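Local coordinates for protein nicking enzyme (PDB 4HT4) that probably nicks plasmid DNA as a relaxase of the MobA/MobL family, starting the conjugative transfer that spreads antibiotic resistance among staphylococci, at residues L67-V71 and L133-L137; S109-M115 and W168-W172; E173-N177 and R188-D192. The protein carries 1 engineered substitution. All blocks are in the same frame, centred on the assembly; numbering follows the deposited sequence.

Contact 1: L67-V71 and L133-L137; sequences LWNKV and LLCTL
Leu134 meets the indole of Trp68 with its side chain and its backbone at once. Its CB lies 3.6 Å from Trp68 CZ2, CD1 lies over the rim of one indole face, and Leu134 O sits in the ring plane at the edge, 3.8 Å from Trp68 CH2. Leu67 CD2 covers the opposite face near its rim, so the ring is held between two leucines. With CG anti to its carbonyl carbon (chi1 -58°), Trp68 turns its six-membered ring to the strand although its CB points along the interface, not at the strand. At Cys135 the side chain turns from the helix, and backbone N comes to the ring edge, 4.4 Å from Trp68 CH2. Thr136 offers its methyl: CG2 is 4.2 Å from Val71 CG2 and also approaches Leu67 CD1 and Trp68 CZ3. Helix 64-74 thus packs on one face of the central antiparallel sheet, the axes of the two short segments 10.8 Å apart at closest and crossing at 43°. No hydrogen bond joins the segments. The buried polar atoms have partners elsewhere, Trp68 NE1 at Asp118 and Thr136 OG1 at Ile116 N and Arg138 O, so cohesion here is apolar packing.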
loop_
_atom_site.group_PDB
_atom_site.type_symbol
_atom_site.label_atom_id
_atom_site.label_comp_id
_atom_site.label_asym_id
_atom_site.label_seq_id
_atom_site.Cartn_x
_atom_site.Cartn_y
_atom_site.Cartn_z
ATOM N N LEU A 67 12.041 7.260 -0.880
ATOM C CA LEU A 67 10.697 7.461 -0.352
ATOM C C LEU A 67 10.593 7.213 1.151
ATOM O O LEU A 67 10.214 8.107 1.905
ATOM C CB LEU A 67 9.697 6.575 -1.098
ATOM C CG LEU A 67 8.271 6.538 -0.547
ATOM C CD1 LEU A 67 7.642 7.918 -0.601
ATOM C CD2 LEU A 67 7.429 5.530 -1.314
ATOM N N TRP A 68 10.940 6.006 1.581
ATOM C CA TRP A 68 10.733 5.613 2.971
ATOM C C TRP A 68 11.758 6.199 3.939
ATOM O O TRP A 68 11.548 6.190 5.152
ATOM C CB TRP A 68 10.653 4.092 3.092
ATOM C CG TRP A 68 9.555 3.527 2.253
ATOM C CD1 TRP A 68 9.690 2.759 1.135
ATOM C CD2 TRP A 68 8.147 3.715 2.443
ATOM N NE1 TRP A 68 8.455 2.441 0.627
ATOM C CE2 TRP A 68 7.491 3.018 1.411
ATOM C CE3 TRP A 68 7.378 4.398 3.391
ATOM C CZ2 TRP A 68 6.105 2.983 1.298
ATOM C CZ3 TRP A 68 6.002 4.363 3.277
ATOM C CH2 TRP A 68 5.379 3.661 2.240
ATOM N N ASN A 69 12.866 6.706 3.405
ATOM C CA ASN A 69 13.801 7.472 4.219
ATOM C C ASN A 69 13.278 8.888 4.399
ATOM O O ASN A 69 13.439 9.493 5.459
ATOM C CB ASN A 69 15.194 7.500 3.588
ATOM C CG ASN A 69 15.947 6.201 3.783
ATOM O OD1 ASN A 69 16.552 5.972 4.831
ATOM N ND2 ASN A 69 15.915 5.342 2.772
ATOM N N LYS A 70 12.647 9.408 3.351
ATOM C CA LYS A 70 12.012 10.716 3.410
ATOM C C LYS A 70 10.834 10.663 4.374
ATOM O O LYS A 70 10.541 11.637 5.066
ATOM C CB LYS A 70 11.538 11.139 2.020
ATOM C CG LYS A 70 10.995 12.556 1.948
ATOM C CD LYS A 70 12.107 13.581 2.102
ATOM C CE LYS A 70 11.579 14.995 1.918
ATOM N NZ LYS A 70 12.662 16.011 2.025
ATOM N N VAL A 71 10.164 9.515 4.413
ATOM C CA VAL A 71 9.053 9.303 5.333
ATOM C C VAL A 71 9.556 9.193 6.767
ATOM O O VAL A 71 9.030 9.846 7.667
ATOM C CB VAL A 71 8.246 8.043 4.968
ATOM C CG1 VAL A 71 7.249 7.710 6.066
ATOM C CG2 VAL A 71 7.533 8.240 3.642
ATOM N N LEU A 133 0.025 -3.317 0.110
ATOM C CA LEU A 133 0.044 -1.915 -0.292
ATOM C C LEU A 133 0.510 -1.000 0.839
ATOM O O LEU A 133 -0.252 -0.696 1.757
ATOM C CB LEU A 133 -1.334 -1.469 -0.792
ATOM C CG LEU A 133 -1.800 -1.953 -2.167
ATOM C CD1 LEU A 133 -2.361 -3.365 -2.105
ATOM C CD2 LEU A 133 -2.831 -0.992 -2.737
ATOM N N LEU A 134 1.766 -0.569 0.769
ATOM C CA LEU A 134 2.304 0.388 1.730
ATOM C C LEU A 134 1.954 1.812 1.320
ATOM O O LEU A 134 2.387 2.291 0.271
ATOM C CB LEU A 134 3.820 0.241 1.857
ATOM C CG LEU A 134 4.336 -0.598 3.023
ATOM C CD1 LEU A 134 5.854 -0.612 3.031
ATOM C CD2 LEU A 134 3.802 -0.059 4.337
ATOM N N CYS A 135 1.176 2.487 2.158
ATOM C CA CYS A 135 0.696 3.826 1.849
ATOM C C CYS A 135 1.190 4.849 2.865
ATOM O O CYS A 135 1.281 4.559 4.058
ATOM C CB CYS A 135 -0.832 3.835 1.809
ATOM S SG CYS A 135 -1.551 2.593 0.713
ATOM N N THR A 136 1.506 6.047 2.383
ATOM C CA THR A 136 1.952 7.129 3.253
ATOM C C THR A 136 0.799 7.641 4.111
ATOM O O THR A 136 -0.366 7.533 3.730
ATOM C CB THR A 136 2.543 8.298 2.446
ATOM O OG1 THR A 136 1.567 8.782 1.514
ATOM C CG2 THR A 136 3.781 7.844 1.689
ATOM N N LEU A 137 1.131 8.197 5.271
ATOM C CA LEU A 137 0.121 8.711 6.188
ATOM C C LEU A 137 -0.021 10.225 6.061
ATOM O O LEU A 137 -0.835 10.842 6.749
ATOM C CB LEU A 137 0.468 8.338 7.629
ATOM C CG LEU A 137 0.578 6.851 7.967
ATOM C CD1 LEU A 137 0.994 6.670 9.413
ATOM C CD2 LEU A 137 -0.737 6.149 7.708
#

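Contact 2: S109-M115 and W168-W172; sequences SLSNEGM and WRKRW. With nucleotides of chain B.
Glu113 OE1 is gripped by three N-H groups from helix 162-182. Trp168 NE1 donates to Glu113 OE1 over 3.0 Å in a nearly straight bond (171°), arriving on the syn side, with the oxygen in the indole plane. Arg171 adds a salt bridge through both terminal nitrogens to this one atom: NH1, 2.6 Å from Glu113 OE1, comes nearly along the C-O axis, whereas NH2, 3.0 Å from the same OE1, approaches from above the carboxylate plane. Arg171 runs extended to CD and then bends (chi3 -59°), which turns its end-on edge to the acid; NH1 also makes a weak bond to Ser109 O. Trp168 CD1 stands 3.6 Å above the centre of the Arg171 guanidinium, so the indole edge faces the flat cation. The other carboxylate oxygen, Glu113 OE2, pairs with Lys164, and Arg171 NH2 with Glu167, a charge cluster that would probably keep Glu113 ionised.

Apolar groups meet the indole as well. Leu110 CD2 makes a CH-pi contact over the five-membered ring, 3.7 Å from its centroid, while the selenium of Met115, a selenomethionine, takes an oblique Met-aromatic position 4.2 Å from Trp168 CH2. Leu110 and Glu113 are the ends of a type I turn, and Met115 follows it; Leu110 O accepts from both Glu113 N and Met115 N, and the peptide bond between Glu113 and Gly114 is modelled cis. Elsewhere on the helix Arg169 reaches the DNA, its NH1 3.2 Å from N3 of DA21 of chain B. The loop between helix 96-108 and strand 117-122 is thereby fastened to helix 162-182, with Trp159 touching Glu113, Met115 and Trp168, Trp168 also resting on Phe5, Arg84 and Ile86 of the sheet, and Leu110 on strand 130-136.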
loop_
_atom_site.group_PDB
_atom_site.type_symbol
_atom_site.label_atom_id
_atom_site.label_comp_id
_atom_site.label_asym_id
_atom_site.label_seq_id
_atom_site.Cartn_x
_atom_site.Cartn_y
_atom_site.Cartn_z
ATOM N N SER A 109 -6.563 4.140 -7.172
ATOM C CA SER A 109 -7.710 4.790 -6.552
ATOM C C SER A 109 -7.324 5.338 -5.181
ATOM O O SER A 109 -8.042 6.152 -4.604
ATOM C CB SER A 109 -8.883 3.817 -6.426
ATOM O OG SER A 109 -8.562 2.732 -5.575
ATOM N N LEU A 110 -6.184 4.884 -4.669
ATOM C CA LEU A 110 -5.659 5.383 -3.405
ATOM C C LEU A 110 -4.732 6.569 -3.644
ATOM O O LEU A 110 -4.719 7.526 -2.871
ATOM C CB LEU A 110 -4.912 4.279 -2.657
ATOM C CG LEU A 110 -5.739 3.073 -2.218
ATOM C CD1 LEU A 110 -4.875 2.080 -1.460
ATOM C CD2 LEU A 110 -6.916 3.521 -1.370
ATOM N N SER A 111 -3.961 6.502 -4.725
ATOM C CA SER A 111 -3.058 7.589 -5.084
ATOM C C SER A 111 -3.834 8.780 -5.637
ATOM O O SER A 111 -3.276 9.858 -5.839
ATOM C CB SER A 111 -2.016 7.117 -6.100
ATOM O OG SER A 111 -2.619 6.787 -7.339
ATOM N N ASN A 112 -5.124 8.575 -5.880
ATOM C CA ASN A 112 -5.998 9.638 -6.354
ATOM C C ASN A 112 -6.573 10.454 -5.204
ATOM O O ASN A 112 -7.339 11.392 -5.419
ATOM C CB ASN A 112 -7.138 9.047 -7.184
ATOM C CG ASN A 112 -7.008 9.362 -8.658
ATOM O OD1 ASN A 112 -7.691 10.244 -9.178
ATOM N ND2 ASN A 112 -6.124 8.643 -9.341
ATOM N N GLU A 113 -6.196 10.094 -3.982
ATOM C CA GLU A 113 -6.777 10.710 -2.788
ATOM C C GLU A 113 -5.995 11.735 -1.920
ATOM O O GLU A 113 -6.631 12.399 -1.104
ATOM C CB GLU A 113 -7.384 9.629 -1.884
ATOM C CG GLU A 113 -8.539 8.877 -2.529
ATOM C CD GLU A 113 -9.205 7.902 -1.580
ATOM O OE1 GLU A 113 -9.400 6.732 -1.971
ATOM O OE2 GLU A 113 -9.542 8.308 -0.447
ATOM N N GLY A 114 -4.670 11.898 -2.040
ATOM C CA GLY A 114 -3.780 11.182 -2.936
ATOM C C GLY A 114 -2.507 10.758 -2.235
ATOM O O GLY A 114 -1.606 11.566 -2.011
HETATM N N MSE A 115 -2.440 9.478 -1.889
HETATM C CA MSE A 115 -1.312 8.933 -1.149
HETATM C C MSE A 115 -0.257 8.395 -2.105
HETATM O O MSE A 115 -0.477 8.322 -3.313
HETATM C CB MSE A 115 -1.794 7.808 -0.232
HETATM C CG MSE A 115 -3.293 7.838 0.024
HETATM SE SE MSE A 115 -3.996 6.189 0.787
HETATM C CE MSE A 115 -3.260 6.347 2.574
ATOM N N TRP A 168 -13.417 1.974 1.415
ATOM C CA TRP A 168 -12.351 1.238 0.747
ATOM C C TRP A 168 -12.690 -0.242 0.616
ATOM O O TRP A 168 -12.339 -0.883 -0.375
ATOM C CB TRP A 168 -11.030 1.414 1.497
ATOM C CG TRP A 168 -10.342 2.711 1.199
ATOM C CD1 TRP A 168 -10.565 3.529 0.130
ATOM C CD2 TRP A 168 -9.318 3.338 1.979
ATOM N NE1 TRP A 168 -9.741 4.625 0.196
ATOM C CE2 TRP A 168 -8.967 4.532 1.320
ATOM C CE3 TRP A 168 -8.666 3.004 3.168
ATOM C CZ2 TRP A 168 -7.992 5.394 1.814
ATOM C CZ3 TRP A 168 -7.700 3.862 3.655
ATOM C CH2 TRP A 168 -7.372 5.043 2.979
ATOM N N ARG A 169 -13.369 -0.780 1.625
ATOM C CA ARG A 169 -13.796 -2.173 1.600
ATOM C C ARG A 169 -14.787 -2.414 0.469
ATOM O O ARG A 169 -14.678 -3.396 -0.265
ATOM C CB ARG A 169 -14.430 -2.566 2.935
ATOM C CG ARG A 169 -13.466 -2.578 4.107
ATOM C CD ARG A 169 -14.140 -3.141 5.343
ATOM N NE ARG A 169 -14.791 -4.414 5.054
ATOM C CZ ARG A 169 -14.195 -5.597 5.162
ATOM N NH1 ARG A 169 -12.932 -5.676 5.560
ATOM N NH2 ARG A 169 -14.866 -6.704 4.873
ATOM N N LYS A 170 -15.752 -1.511 0.333
ATOM C CA LYS A 170 -16.765 -1.627 -0.710
ATOM C C LYS A 170 -16.168 -1.345 -2.084
ATOM O O LYS A 170 -16.617 -1.895 -3.089
ATOM C CB LYS A 170 -17.929 -0.674 -0.438
ATOM N N ARG A 171 -15.152 -0.488 -2.120
ATOM C CA ARG A 171 -14.485 -0.156 -3.371
ATOM C C ARG A 171 -13.727 -1.358 -3.916
ATOM O O ARG A 171 -13.742 -1.617 -5.119
ATOM C CB ARG A 171 -13.522 1.014 -3.176
ATOM C CG ARG A 171 -12.815 1.441 -4.451
ATOM C CD ARG A 171 -11.738 2.471 -4.171
ATOM N NE ARG A 171 -12.278 3.667 -3.532
ATOM C CZ ARG A 171 -11.547 4.724 -3.196
ATOM N NH1 ARG A 171 -10.243 4.735 -3.439
ATOM N NH2 ARG A 171 -12.119 5.772 -2.618
ATOM N N TRP A 172 -13.064 -2.090 -3.026
ATOM C CA TRP A 172 -12.309 -3.272 -3.422
ATOM C C TRP A 172 -13.234 -4.376 -3.916
ATOM O O TRP A 172 -12.867 -5.163 -4.787
ATOM C CB TRP A 172 -11.436 -3.775 -2.269
ATOM C CG TRP A 172 -10.775 -5.088 -2.553
ATOM C CD1 TRP A 172 -10.882 -6.232 -1.818
ATOM C CD2 TRP A 172 -9.919 -5.402 -3.659
ATOM N NE1 TRP A 172 -10.140 -7.234 -2.390
ATOM C CE2 TRP A 172 -9.539 -6.751 -3.524
ATOM C CE3 TRP A 172 -9.433 -4.673 -4.750
ATOM C CZ2 TRP A 172 -8.700 -7.387 -4.433
ATOM C CZ3 TRP A 172 -8.599 -5.305 -5.652
ATOM C CH2 TRP A 172 -8.242 -6.649 -5.488
ATOM P P DA B 21 -15.644 -1.523 12.808
ATOM O OP1 DA B 21 -16.774 -0.869 13.504
ATOM O OP2 DA B 21 -15.064 -2.767 13.360
ATOM O "O5'" DA B 21 -16.078 -1.811 11.293
ATOM C "C5'" DA B 21 -15.097 -2.156 10.328
ATOM C "C4'" DA B 21 -15.598 -3.161 9.309
ATOM O "O4'" DA B 21 -14.453 -3.692 8.606
ATOM C "C3'" DA B 21 -16.253 -4.408 9.876
ATOM O "O3'" DA B 21 -16.961 -5.071 8.837
ATOM C "C2'" DA B 21 -15.035 -5.206 10.335
ATOM C "C1'" DA B 21 -13.964 -4.814 9.316
ATOM N N9 DA B 21 -12.685 -4.467 9.930
ATOM C C8 DA B 21 -12.469 -4.123 11.234
ATOM N N7 DA B 21 -11.213 -3.868 11.506
ATOM C C5 DA B 21 -10.561 -4.059 10.298
ATOM C C6 DA B 21 -9.211 -3.948 9.910
ATOM N N6 DA B 21 -8.232 -3.598 10.750
ATOM N N1 DA B 21 -8.907 -4.211 8.622
ATOM C C2 DA B 21 -9.889 -4.560 7.782
ATOM N N3 DA B 21 -11.189 -4.697 8.030
ATOM C C4 DA B 21 -11.457 -4.429 9.316
ATOM P P DA B 22 -17.780 -6.418 9.145
ATOM O OP1 DA B 22 -18.780 -6.582 8.069
ATOM O OP2 DA B 22 -18.214 -6.380 10.560
ATOM O "O5'" DA B 22 -16.687 -7.574 8.992
ATOM C "C5'" DA B 22 -16.009 -7.681 7.754
ATOM C "C4'" DA B 22 -14.885 -8.699 7.804
ATOM O "O4'" DA B 22 -13.632 -8.070 8.181
ATOM C "C3'" DA B 22 -15.081 -9.864 8.775
ATOM O "O3'" DA B 22 -15.154 -11.073 8.023
ATOM C "C2'" DA B 22 -13.829 -9.808 9.654
ATOM C "C1'" DA B 22 -12.850 -9.111 8.717
ATOM N N9 DA B 22 -11.611 -8.585 9.304
ATOM C C8 DA B 22 -10.381 -8.625 8.706
ATOM N N7 DA B 22 -9.418 -8.097 9.418
ATOM C C5 DA B 22 -10.053 -7.678 10.573
ATOM C C6 DA B 22 -9.576 -7.037 11.732
ATOM N N6 DA B 22 -8.294 -6.702 11.903
ATOM N N1 DA B 22 -10.469 -6.755 12.704
ATOM C C2 DA B 22 -11.750 -7.098 12.519
ATOM N N3 DA B 22 -12.314 -7.702 11.475
ATOM C C4 DA B 22 -11.406 -7.971 10.523
#

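Contact 3: E173-N177 and R188-D192; sequences ENVQN and RVSAD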
loop_
_atom_site.group_PDB
_atom_site.type_symbol
_atom_site.label_atom_id
_atom_site.label_comp_id
_atom_site.label_asym_id
_atom_site.label_seq_id
_atom_site.Cartn_x
_atom_site.Cartn_y
_atom_site.Cartn_z
ATOM N N GLU A 173 -14.438 -4.424 -3.357
ATOM C CA GLU A 173 -15.447 -5.368 -3.809
ATOM C C GLU A 173 -15.871 -5.037 -5.233
ATOM O O GLU A 173 -15.929 -5.912 -6.094
ATOM C CB GLU A 173 -16.666 -5.330 -2.888
ATOM C CG GLU A 173 -17.869 -6.068 -3.445
ATOM C CD GLU A 173 -19.130 -5.820 -2.644
ATOM O OE1 GLU A 173 -19.085 -5.959 -1.405
ATOM O OE2 GLU A 173 -20.164 -5.480 -3.255
ATOM N N ASN A 174 -16.165 -3.762 -5.470
ATOM C CA ASN A 174 -16.635 -3.308 -6.772
ATOM C C ASN A 174 -15.583 -3.441 -7.866
ATOM O O ASN A 174 -15.882 -3.884 -8.974
ATOM C CB ASN A 174 -17.119 -1.861 -6.682
ATOM C CG ASN A 174 -18.342 -1.710 -5.801
ATOM O OD1 ASN A 174 -18.816 -2.678 -5.204
ATOM N ND2 ASN A 174 -18.857 -0.490 -5.709
ATOM N N VAL A 175 -14.351 -3.055 -7.553
ATOM C CA VAL A 175 -13.256 -3.139 -8.512
ATOM C C VAL A 175 -12.954 -4.592 -8.874
ATOM O O VAL A 175 -12.763 -4.921 -10.045
ATOM C CB VAL A 175 -11.979 -2.454 -7.983
ATOM C CG1 VAL A 175 -10.804 -2.718 -8.911
ATOM C CG2 VAL A 175 -12.209 -0.960 -7.831
ATOM N N GLN A 176 -12.924 -5.457 -7.867
ATOM C CA GLN A 176 -12.637 -6.868 -8.087
ATOM C C GLN A 176 -13.739 -7.545 -8.897
ATOM O O GLN A 176 -13.456 -8.292 -9.833
ATOM C CB GLN A 176 -12.445 -7.593 -6.756
ATOM C CG GLN A 176 -12.078 -9.055 -6.904
ATOM C CD GLN A 176 -11.781 -9.715 -5.576
ATOM O OE1 GLN A 176 -11.882 -9.088 -4.522
ATOM N NE2 GLN A 176 -11.412 -10.987 -5.620
ATOM N N ASN A 177 -14.990 -7.279 -8.529
ATOM C CA ASN A 177 -16.133 -7.829 -9.252
ATOM C C ASN A 177 -16.166 -7.373 -10.705
ATOM O O ASN A 177 -16.594 -8.115 -11.588
ATOM C CB ASN A 177 -17.444 -7.458 -8.556
ATOM C CG ASN A 177 -17.669 -8.240 -7.278
ATOM O OD1 ASN A 177 -17.200 -9.369 -7.135
ATOM N ND2 ASN A 177 -18.397 -7.643 -6.341
ATOM N N ARG A 188 -18.578 -13.801 -8.322
ATOM C CA ARG A 188 -18.429 -12.455 -7.781
ATOM C C ARG A 188 -18.045 -12.525 -6.308
ATOM O O ARG A 188 -17.923 -13.614 -5.746
ATOM C CB ARG A 188 -19.715 -11.649 -7.965
ATOM C CG ARG A 188 -20.175 -11.544 -9.410
ATOM C CD ARG A 188 -19.114 -10.894 -10.284
ATOM N NE ARG A 188 -19.081 -11.474 -11.623
ATOM C CZ ARG A 188 -19.762 -11.001 -12.662
ATOM N NH1 ARG A 188 -20.536 -9.933 -12.522
ATOM N NH2 ARG A 188 -19.668 -11.596 -13.844
ATOM N N VAL A 189 -17.855 -11.368 -5.680
ATOM C CA VAL A 189 -17.391 -11.341 -4.296
ATOM C C VAL A 189 -18.082 -10.263 -3.454
ATOM O O VAL A 189 -18.539 -9.246 -3.981
ATOM C CB VAL A 189 -15.854 -11.192 -4.228
ATOM C CG1 VAL A 189 -15.454 -9.739 -4.028
ATOM C CG2 VAL A 189 -15.291 -12.062 -3.122
ATOM N N SER A 190 -18.162 -10.501 -2.147
ATOM C CA SER A 190 -18.851 -9.592 -1.235
ATOM C C SER A 190 -17.990 -9.259 -0.022
ATOM O O SER A 190 -17.133 -10.046 0.377
ATOM C CB SER A 190 -20.182 -10.193 -0.778
ATOM O OG SER A 190 -20.834 -9.345 0.152
ATOM N N ALA A 191 -18.234 -8.093 0.568
ATOM C CA ALA A 191 -17.411 -7.599 1.667
ATOM C C ALA A 191 -18.018 -7.869 3.043
ATOM O O ALA A 191 -17.302 -8.201 3.987
ATOM C CB ALA A 191 -17.144 -6.112 1.492
ATOM N N ASP A 192 -19.333 -7.720 3.153
ATOM C CA ASP A 192 -20.014 -7.855 4.438
ATOM C C ASP A 192 -20.052 -9.289 4.960
ATOM O O ASP A 192 -19.550 -10.211 4.315
ATOM C CB ASP A 192 -21.433 -7.287 4.352
#
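Asn177 carries its CG beside the backbone N and anti to the carbonyl carbon (chi1 -74°), which swings the amide to the backbone of Val189; Glu173, one helical turn earlier, sends its extended chain (chi1 168°) past the same residue to Ala191. Val189 N donates to Asn177 OD1 over 2.6 Å, tilted 18° from the carbonyl plane, and Asn177 ND2 returns a straighter bond of 2.9 Å to Val189 O, on a lone pair and in the carbonyl plane. One side-chain amide thus serves both the N-H and the C=O of Val189, much as a neighbouring strand would. The pairing ties the chain that follows helix 162-182, extended here but in no regular strand, back along the helix at the surface of the relaxase domain. Glu173 OE1 accepts a weak bond from Ala191 N at 3.0 Å, and Glu173 CG lies 3.3 Å from Val189 O. The Val189 and Gln176 side chains cross at about a right angle, with Val189 CG1 3.7 Å from Gln176 OE1, and Val189 also touches Tyr3. Arg188 lays a face of its guanidinium toward Asn177 O, while its NH2 is hydrogen-bonded to Phe185 O.

Overall arrangement
All three contacts lie in the N-terminal MobA/MobL relaxase part of the longer enzyme. Contacts 1 and 2 meet at strand 130-136, with Cys135 SG 4.0 Å from Leu110 CD1. The central sheet thus lies between helix 64-74 on one face and the 109-115 loop with helix 162-182 on the other. Contact 3 continues along that last helix, its centre about 14 Å from that of contact 2, and Arg169 NH2 lies 3.0 Å from Ala191 O, a probable hydrogen bond beside the bound DNA. Contacts 1 and 3 stand about 27 Å apart between centres. Of the nickel ligands, His130 and His132 lie on strand 130-136, His122 on adjacent strand 117-122; the nickel ion is about 11 Å from the side chain of Leu134.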